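Local atomic coordinates of steroid delta-isomerase (Pseudomonas aeruginosa, PDB entry 3MSO), a protein that is probably an isomerase of the steroid delta-isomerase type, with an NTF2-like SnoaL fold, though its natural substrate is not established. Residues Lys47-Gly51 and Ala52-Ser56; Ser56-Leu59 and Asn60-Thr64. All blocks are in the same frame, centred on the assembly; numbering follows the deposited sequence.

Contact 1 of 2, residues Lys47-Gly51 and Ala52-Ser56; sequences KPYAG and APVVS
Ala52 opens helix 52-65 directly after Gly51, its N-cap. The positive phi of the glycine (102°) lies in a region that glycine reaches readily. The chain thus turns from strand 49-50 into the helix with Gly51 alone between them. Pro53, in the first turn, has no N-H to give; its ring lies against the cap, with CD 3.4 Å from Gly51 C. Val54 splits its two methyls. CG2, beside its own backbone N, reaches back to the carbonyl of Ala50, 3.4 Å from Ala50 O, whereas CG1 meets the root of the tyrosine, 3.8 Å from Tyr49 CB. The two side chains cross at about a right angle, and the phenol end of Tyr49 leads away from residues 52-56. Val55 closes the first turn: its N donates to Gly51 O at 3.0 Å, almost straight at the hydrogen (177°). Its CG2 sits 3.4 Å from Tyr49 O, and the same side chain also touches Phe40 of the neighbouring strand. Ser56 N bonds back to Ala52 O, repeating the i to i+4 pattern. Outside the subunit, Ala135 and Ala139 of a neighbouring subunit pack on Tyr49 and Val54. This is a glycine-capped strand-to-helix junction, here leading from an outermost strand of the curved sheet of an NTF2-like fold.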
loop_
_atom_site.group_PDB
_atom_site.type_symbol
_atom_site.label_atom_id
_atom_site.label_comp_id
_atom_site.label_asym_id
_atom_site.label_seq_id
_atom_site.Cartn_x
_atom_site.Cartn_y
_atom_site.Cartn_z
ATOM N N LYS B 47 2.987 3.650 12.623
ATOM C CA LYS B 47 2.473 3.789 13.981
ATOM C C LYS B 47 2.308 2.428 14.663
ATOM O O LYS B 47 1.559 1.585 14.159
ATOM C CB LYS B 47 1.144 4.566 13.963
ATOM N N PRO B 48 3.000 2.197 15.812
ATOM C CA PRO B 48 2.846 0.915 16.514
ATOM C C PRO B 48 1.499 0.766 17.216
ATOM O O PRO B 48 0.794 1.750 17.402
ATOM C CB PRO B 48 4.012 0.914 17.505
ATOM C CG PRO B 48 4.287 2.332 17.771
ATOM C CD PRO B 48 3.926 3.096 16.532
ATOM N N TYR B 49 1.130 -0.475 17.571
ATOM C CA TYR B 49 -0.114 -0.780 18.272
ATOM C C TYR B 49 0.290 -1.054 19.694
ATOM O O TYR B 49 0.986 -2.037 19.968
ATOM C CB TYR B 49 -0.823 -1.987 17.655
ATOM C CG TYR B 49 -1.274 -1.757 16.233
ATOM C CD1 TYR B 49 -0.413 -1.987 15.163
ATOM C CD2 TYR B 49 -2.570 -1.338 15.953
ATOM C CE1 TYR B 49 -0.825 -1.786 13.849
ATOM C CE2 TYR B 49 -3.004 -1.164 14.640
ATOM C CZ TYR B 49 -2.127 -1.384 13.589
ATOM O OH TYR B 49 -2.550 -1.181 12.291
ATOM N N ALA B 50 -0.078 -0.142 20.589
ATOM C CA ALA B 50 0.304 -0.189 21.997
ATOM C C ALA B 50 -0.713 -0.862 22.904
ATOM O O ALA B 50 -1.914 -0.583 22.813
ATOM C CB ALA B 50 0.611 1.216 22.488
ATOM N N GLY B 51 -0.205 -1.736 23.781
ATOM C CA GLY B 51 -0.992 -2.442 24.788
ATOM C C GLY B 51 -1.320 -3.878 24.462
ATOM O O GLY B 51 -1.768 -4.179 23.350
ATOM N N ALA B 52 -1.136 -4.767 25.461
ATOM C CA ALA B 52 -1.393 -6.212 25.359
ATOM C C ALA B 52 -2.753 -6.542 24.752
ATOM O O ALA B 52 -2.765 -7.384 23.860
ATOM C CB ALA B 52 -1.228 -6.904 26.708
ATOM N N PRO B 53 -3.894 -5.881 25.118
ATOM C CA PRO B 53 -5.172 -6.233 24.457
ATOM C C PRO B 53 -5.156 -6.064 22.929
ATOM O O PRO B 53 -5.541 -6.997 22.219
ATOM C CB PRO B 53 -6.195 -5.310 25.138
ATOM C CG PRO B 53 -5.564 -4.938 26.437
ATOM C CD PRO B 53 -4.105 -4.844 26.156
ATOM N N VAL B 54 -4.670 -4.898 22.439
ATOM C CA VAL B 54 -4.556 -4.542 21.015
ATOM C C VAL B 54 -3.629 -5.530 20.296
ATOM O O VAL B 54 -4.004 -6.082 19.255
ATOM C CB VAL B 54 -4.042 -3.083 20.821
ATOM C CG1 VAL B 54 -4.194 -2.635 19.375
ATOM C CG2 VAL B 54 -4.746 -2.110 21.766
ATOM N N VAL B 55 -2.425 -5.746 20.873
ATOM C CA VAL B 55 -1.378 -6.649 20.372
ATOM C C VAL B 55 -1.895 -8.085 20.207
ATOM O O VAL B 55 -1.687 -8.691 19.147
ATOM C CB VAL B 55 -0.102 -6.566 21.247
ATOM C CG1 VAL B 55 0.886 -7.675 20.909
ATOM C CG2 VAL B 55 0.563 -5.201 21.115
ATOM N N SER B 56 -2.595 -8.606 21.238
ATOM C CA SER B 56 -3.151 -9.963 21.245
ATOM C C SER B 56 -4.154 -10.133 20.112
ATOM O O SER B 56 -4.124 -11.134 19.388
ATOM C CB SER B 56 -3.807 -10.266 22.586
ATOM O OG SER B 56 -4.136 -11.639 22.681
#

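Contact 2 of 2, residues Ser56-Leu59 and Asn60-Thr64; sequences SMIL and NTVLT
Thr61 reaches back to the carbonyl of Met57, a selenomethionine, with both its backbone N and its hydroxyl, in a mid-helix turn where a threonine side chain doubles the usual i to i+4 bond. OG1 stands 2.7 Å from Met57 O and Thr61 N stands 3.1 Å from it, the two donors arriving from opposite faces of the carbonyl plane. The threonine can do this because its OG1 lies beside the backbone N (chi1 -54°), which turns the hydroxyl back along the helix while CG2 takes the position anti to N. The Met57 and Thr61 side chains run side by side, pointing the same way; Leu134 of helix 120-138 covers both, and Leu138 of a neighbouring subunit also packs on Met57.

One residue further on, the backbone bond from Val62 N to Ile58 O is 2.8 Å long and the straightest of the turn, at 171°. Beside it the branched side chains meet obliquely through their CG2 methyls, 4.1 Å between Ile58 CG2 and Val62 CG2. This face of the helix looks into the protein interior, Ile58 packing on Met130 of helix 120-138 and on Phe40 of strand 38-41, and Leu59 on Phe40 and Leu30. The carbonyl of Leu59 takes a weak bond from Leu63 N. The turn before is closed by Asn60 N, which donates a hydrogen bond to Ser56 O, with 2.9 Å from Asn60 N to Ser56 O. Further out, Arg133 of helix 120-138 bonds to Thr64 O, and Tyr137 OH bonds to Thr64 OG1. The Thr64 hydroxyl also donates to Thr61 O, in the carbonyl plane on a lone pair, with 2.6 Å from Thr64 OG1 to Thr61 O.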
loop_
_atom_site.group_PDB
_atom_site.type_symbol
_atom_site.label_atom_id
_atom_site.label_comp_id
_atom_site.label_asym_id
_atom_site.label_seq_id
_atom_site.Cartn_x
_atom_site.Cartn_y
_atom_site.Cartn_z
ATOM N N SER B 56 -2.595 -8.606 21.238
ATOM C CA SER B 56 -3.151 -9.963 21.245
ATOM C C SER B 56 -4.154 -10.133 20.112
ATOM O O SER B 56 -4.124 -11.134 19.388
ATOM C CB SER B 56 -3.807 -10.266 22.586
ATOM O OG SER B 56 -4.136 -11.639 22.681
HETATM N N MSE B 57 -4.980 -9.108 19.915
HETATM C CA MSE B 57 -6.016 -9.080 18.915
HETATM C C MSE B 57 -5.470 -9.077 17.495
HETATM O O MSE B 57 -5.994 -9.803 16.654
HETATM C CB MSE B 57 -6.923 -7.896 19.175
HETATM C CG MSE B 57 -8.284 -8.068 18.573
HETATM SE SE MSE B 57 -8.799 -6.391 17.816
HETATM C CE MSE B 57 -7.473 -6.309 16.297
ATOM N N ILE B 58 -4.425 -8.277 17.222
ATOM C CA ILE B 58 -3.828 -8.228 15.883
ATOM C C ILE B 58 -3.114 -9.551 15.593
ATOM O O ILE B 58 -3.305 -10.112 14.504
ATOM C CB ILE B 58 -2.934 -6.971 15.655
ATOM C CG1 ILE B 58 -3.742 -5.711 15.858
ATOM C CG2 ILE B 58 -2.322 -6.957 14.258
ATOM C CD1 ILE B 58 -3.028 -4.711 16.424
ATOM N N LEU B 59 -2.368 -10.088 16.600
ATOM C CA LEU B 59 -1.646 -11.358 16.453
ATOM C C LEU B 59 -2.581 -12.536 16.238
ATOM O O LEU B 59 -2.211 -13.466 15.523
ATOM C CB LEU B 59 -0.646 -11.628 17.581
ATOM C CG LEU B 59 0.570 -10.704 17.631
ATOM C CD1 LEU B 59 1.293 -10.831 18.963
ATOM C CD2 LEU B 59 1.533 -10.992 16.500
ATOM N N ASN B 60 -3.816 -12.461 16.774
ATOM C CA ASN B 60 -4.831 -13.491 16.552
ATOM C C ASN B 60 -5.411 -13.372 15.156
ATOM O O ASN B 60 -5.712 -14.386 14.531
ATOM C CB ASN B 60 -5.950 -13.389 17.570
ATOM C CG ASN B 60 -5.798 -14.354 18.709
ATOM O OD1 ASN B 60 -5.220 -14.009 19.745
ATOM N ND2 ASN B 60 -6.284 -15.592 18.534
ATOM N N THR B 61 -5.572 -12.131 14.670
ATOM C CA THR B 61 -6.119 -11.829 13.354
ATOM C C THR B 61 -5.159 -12.282 12.264
ATOM O O THR B 61 -5.579 -12.975 11.333
ATOM C CB THR B 61 -6.482 -10.341 13.255
ATOM O OG1 THR B 61 -7.345 -10.005 14.343
ATOM C CG2 THR B 61 -7.178 -10.009 11.945
ATOM N N VAL B 62 -3.862 -11.914 12.405
ATOM C CA VAL B 62 -2.777 -12.271 11.481
ATOM C C VAL B 62 -2.728 -13.810 11.318
ATOM O O VAL B 62 -2.549 -14.306 10.202
ATOM C CB VAL B 62 -1.450 -11.607 11.955
ATOM C CG1 VAL B 62 -0.213 -12.248 11.334
ATOM C CG2 VAL B 62 -1.463 -10.095 11.697
ATOM N N LEU B 63 -3.094 -14.536 12.394
ATOM C CA LEU B 63 -3.170 -15.996 12.462
ATOM C C LEU B 63 -4.274 -16.555 11.577
ATOM O O LEU B 63 -4.128 -17.664 11.064
ATOM C CB LEU B 63 -3.357 -16.429 13.930
ATOM C CG LEU B 63 -3.466 -17.908 14.255
ATOM C CD1 LEU B 63 -2.103 -18.603 14.182
ATOM C CD2 LEU B 63 -4.108 -18.112 15.625
ATOM N N THR B 64 -5.367 -15.806 11.386
ATOM C CA THR B 64 -6.507 -16.255 10.568
ATOM C C THR B 64 -6.300 -15.957 9.082
ATOM O O THR B 64 -7.046 -16.449 8.234
ATOM C CB THR B 64 -7.845 -15.674 11.101
ATOM O OG1 THR B 64 -7.833 -14.251 10.981
ATOM C CG2 THR B 64 -8.135 -16.079 12.550
#

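Overall arrangement
Contacts 1 and 2 are successive parts of one helix, 52-65, and share Ser56; their centres lie 11 Å apart. Contact 1 starts the helix at the edge of the sheet, near the surface and a neighbouring subunit, and contact 2 carries it inward: the centre of contact 1 lies about 12 Å from the centre of the chain and that of contact 2 about 8 Å. The tyrosine ring of contact 1 packs on the isoleucine of contact 2, with 3.4 Å between Tyr49 CD2 and Ile58 CD1. Phe40 of strand 38-41 lies against Tyr49 and Val55 in contact 1 and against Ile58 and Leu59 in contact 2, so one aromatic side chain bridges both.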